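Local coordinates for protein dihydroorotate dehydrogenase (PDB 6UY4) that probably catalyses the quinone-dependent oxidation of dihydroorotate to orotate with bound FMN, a step of de novo pyrimidine synthesis, at residues 107-111 / 351-357. Numbering follows the deposited sequence.
Sequences FSHIE and VQLYTSF. With FMN (flavin mononucleotide), chain G.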
# COMPACT_ATOMS: atom_id res chain seq x y z
N PHE A 107 -5.68 -12.96 0.86
CA PHE A 107 -4.73 -12.16 0.10
C PHE A 107 -3.53 -12.99 -0.31
O PHE A 107 -3.03 -13.81 0.47
CB PHE A 107 -4.27 -10.96 0.93
CG PHE A 107 -5.34 -9.93 1.16
CD1 PHE A 107 -5.78 -9.13 0.12
CD2 PHE A 107 -5.89 -9.75 2.42
CE1 PHE A 107 -6.76 -8.17 0.33
CE2 PHE A 107 -6.87 -8.80 2.63
CZ PHE A 107 -7.31 -8.01 1.59
N SER A 108 -3.06 -12.78 -1.54
CA SER A 108 -1.90 -13.52 -2.03
C SER A 108 -0.58 -12.91 -1.56
O SER A 108 0.43 -13.63 -1.52
CB SER A 108 -1.92 -13.58 -3.55
OG SER A 108 -1.80 -12.28 -4.11
N HIS A 109 -0.56 -11.63 -1.22
CA HIS A 109 0.64 -11.01 -0.69
C HIS A 109 0.27 -9.87 0.24
O HIS A 109 -0.74 -9.19 0.04
CB HIS A 109 1.57 -10.52 -1.81
CG HIS A 109 0.98 -9.44 -2.66
ND1 HIS A 109 0.16 -9.71 -3.73
CD2 HIS A 109 1.12 -8.10 -2.62
CE1 HIS A 109 -0.20 -8.57 -4.30
NE2 HIS A 109 0.37 -7.58 -3.65
N ILE A 110 1.09 -9.67 1.26
CA ILE A 110 0.92 -8.60 2.23
C ILE A 110 2.14 -7.70 2.16
O ILE A 110 3.28 -8.18 2.10
CB ILE A 110 0.73 -9.14 3.67
CG1 ILE A 110 -0.32 -10.24 3.69
CG2 ILE A 110 0.36 -8.01 4.62
CD1 ILE A 110 -1.69 -9.78 3.26
N GLU A 111 1.91 -6.39 2.16
CA GLU A 111 2.98 -5.40 2.11
C GLU A 111 3.11 -4.79 3.51
O GLU A 111 2.43 -3.83 3.85
CB GLU A 111 2.69 -4.34 1.05
CG GLU A 111 3.79 -3.31 0.87
CD GLU A 111 3.64 -2.52 -0.42
OE1 GLU A 111 3.42 -3.15 -1.48
OE2 GLU A 111 3.74 -1.28 -0.38
N VAL A 351 -2.39 -6.26 -8.09
CA VAL A 351 -3.33 -5.27 -7.57
C VAL A 351 -3.37 -5.38 -6.05
O VAL A 351 -3.18 -6.46 -5.48
CB VAL A 351 -4.75 -5.44 -8.16
CG1 VAL A 351 -4.75 -5.08 -9.64
CG2 VAL A 351 -5.26 -6.85 -7.95
N GLN A 352 -3.62 -4.24 -5.40
CA GLN A 352 -3.69 -4.17 -3.95
C GLN A 352 -4.89 -3.32 -3.55
O GLN A 352 -5.40 -2.52 -4.33
CB GLN A 352 -2.41 -3.59 -3.33
CG GLN A 352 -1.17 -4.44 -3.56
CD GLN A 352 0.10 -3.75 -3.07
OE1 GLN A 352 0.06 -2.63 -2.58
NE2 GLN A 352 1.23 -4.44 -3.20
N LEU A 353 -5.34 -3.51 -2.31
CA LEU A 353 -6.48 -2.78 -1.78
C LEU A 353 -6.28 -2.53 -0.29
O LEU A 353 -5.35 -3.06 0.33
CB LEU A 353 -7.79 -3.54 -2.04
CG LEU A 353 -7.92 -4.98 -1.51
CD1 LEU A 353 -8.48 -5.02 -0.10
CD2 LEU A 353 -8.77 -5.82 -2.46
N TYR A 354 -7.16 -1.71 0.27
CA TYR A 354 -7.08 -1.36 1.69
C TYR A 354 -8.46 -0.94 2.19
O TYR A 354 -9.01 -1.56 3.10
CB TYR A 354 -6.06 -0.24 1.91
CG TYR A 354 -5.69 0.03 3.35
CD1 TYR A 354 -4.38 -0.12 3.78
CD2 TYR A 354 -6.63 0.45 4.28
CE1 TYR A 354 -4.02 0.13 5.08
CE2 TYR A 354 -6.29 0.69 5.59
CZ TYR A 354 -4.98 0.53 5.99
OH TYR A 354 -4.62 0.78 7.30
N THR A 355 -9.01 0.13 1.60
CA THR A 355 -10.25 0.69 2.10
C THR A 355 -11.42 -0.27 1.92
O THR A 355 -12.26 -0.41 2.81
CB THR A 355 -10.54 2.02 1.40
OG1 THR A 355 -9.46 2.93 1.63
CG2 THR A 355 -11.82 2.63 1.94
N SER A 356 -11.48 -0.96 0.77
CA SER A 356 -12.54 -1.93 0.57
C SER A 356 -12.46 -3.08 1.56
O SER A 356 -13.48 -3.73 1.83
CB SER A 356 -12.50 -2.47 -0.86
OG SER A 356 -11.23 -3.02 -1.16
N PHE A 357 -11.27 -3.36 2.11
CA PHE A 357 -11.18 -4.34 3.18
C PHE A 357 -11.83 -3.84 4.46
O PHE A 357 -12.33 -4.64 5.26
CB PHE A 357 -9.71 -4.70 3.43
CG PHE A 357 -9.51 -5.73 4.51
CD1 PHE A 357 -9.19 -5.34 5.80
CD2 PHE A 357 -9.65 -7.08 4.23
CE1 PHE A 357 -9.00 -6.28 6.79
CE2 PHE A 357 -9.46 -8.02 5.23
CZ PHE A 357 -9.14 -7.62 6.51
N1 FMN G . 0.70 3.50 1.96
C2 FMN G . 2.05 3.33 2.19
O2 FMN G . 2.83 3.20 1.24
N3 FMN G . 2.54 3.29 3.48
C4 FMN G . 1.68 3.43 4.55
O4 FMN G . 2.12 3.40 5.70
C4A FMN G . 0.32 3.61 4.32
N5 FMN G . -0.54 3.75 5.39
C5A FMN G . -1.89 3.92 5.17
C6 FMN G . -2.76 4.06 6.25
C7 FMN G . -4.12 4.23 6.03
C7M FMN G . -5.05 4.39 7.20
C8 FMN G . -4.61 4.27 4.73
C8M FMN G . -6.08 4.46 4.50
C9 FMN G . -3.75 4.13 3.65
C9A FMN G . -2.38 3.95 3.86
N10 FMN G . -1.52 3.81 2.80
C10 FMN G . -0.16 3.64 3.02
C1' FMN G . -2.02 3.85 1.38
C2' FMN G . -2.44 2.46 0.93
O2' FMN G . -1.38 1.55 1.11
C3' FMN G . -2.84 2.47 -0.54
O3' FMN G . -1.81 3.05 -1.30
C4' FMN G . -4.14 3.22 -0.79
O4' FMN G . -4.93 3.26 0.38
C5' FMN G . -4.91 2.51 -1.89
O5' FMN G . -6.22 3.01 -1.98
P FMN G . -7.44 2.02 -1.64
O1P FMN G . -8.73 2.76 -1.88
O2P FMN G . -7.37 0.77 -2.50
O3P FMN G . -7.36 1.64 -0.18
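A single buried amide joins two strands of the barrel that are not neighbours. Gln352 NE2 donates one hydrogen bond to His109 NE2 (3.3 Å) and another to Glu111 OE1 (3.1 Å), spending both amide hydrogens on the other segment. The axes of strands 109-111 and 351-353 lie 9.1 Å apart because strand 86-88 lies between them where the TIM barrel closes; their 61° angle reflects the turn of strands round the barrel. Side chains must therefore bridge the gap, and glutamine, extended with chi2 near 180°, is long enough and carries two N-H groups without charge. His109 fits the other end: His109 ND1 donates a hydrogen bond to Ser108 OG (3.3 Å), so NE2 can accept. Glu111, whose CA-to-CB bond points toward 351-357, also receives bonds from Tyr196 and Asn169, which make a buried carboxylate tolerable close to the FMN-binding residues Ala90 and Lys241.

Beside this polar cluster the contact turns apolar. At the edge of its ring, Phe107 CE1 lies 3.6 Å from Leu353 CD1 and Phe107 CE2 lies 3.6 Å from Phe357 CD2; the two phenyl planes are inclined at 53°. Flat and wide, Phe107 spans from the strand end to helix 355-360, while Ala365 and Val364 of helix 364-376 extend the packing. Past Leu353 the chain turns toward helix 355-360; at this turn Thr355 N and OG1 bind FMN O3P at 2.9 and 3.1 Å, and Phe357 touches the bound naphthoquinone inhibitor. The hydrogen-bonding pattern implies a neutral histidine protonated on ND1 alone, with an uncharged amide among the donors that stabilise the Glu111 carboxylate inside the barrel.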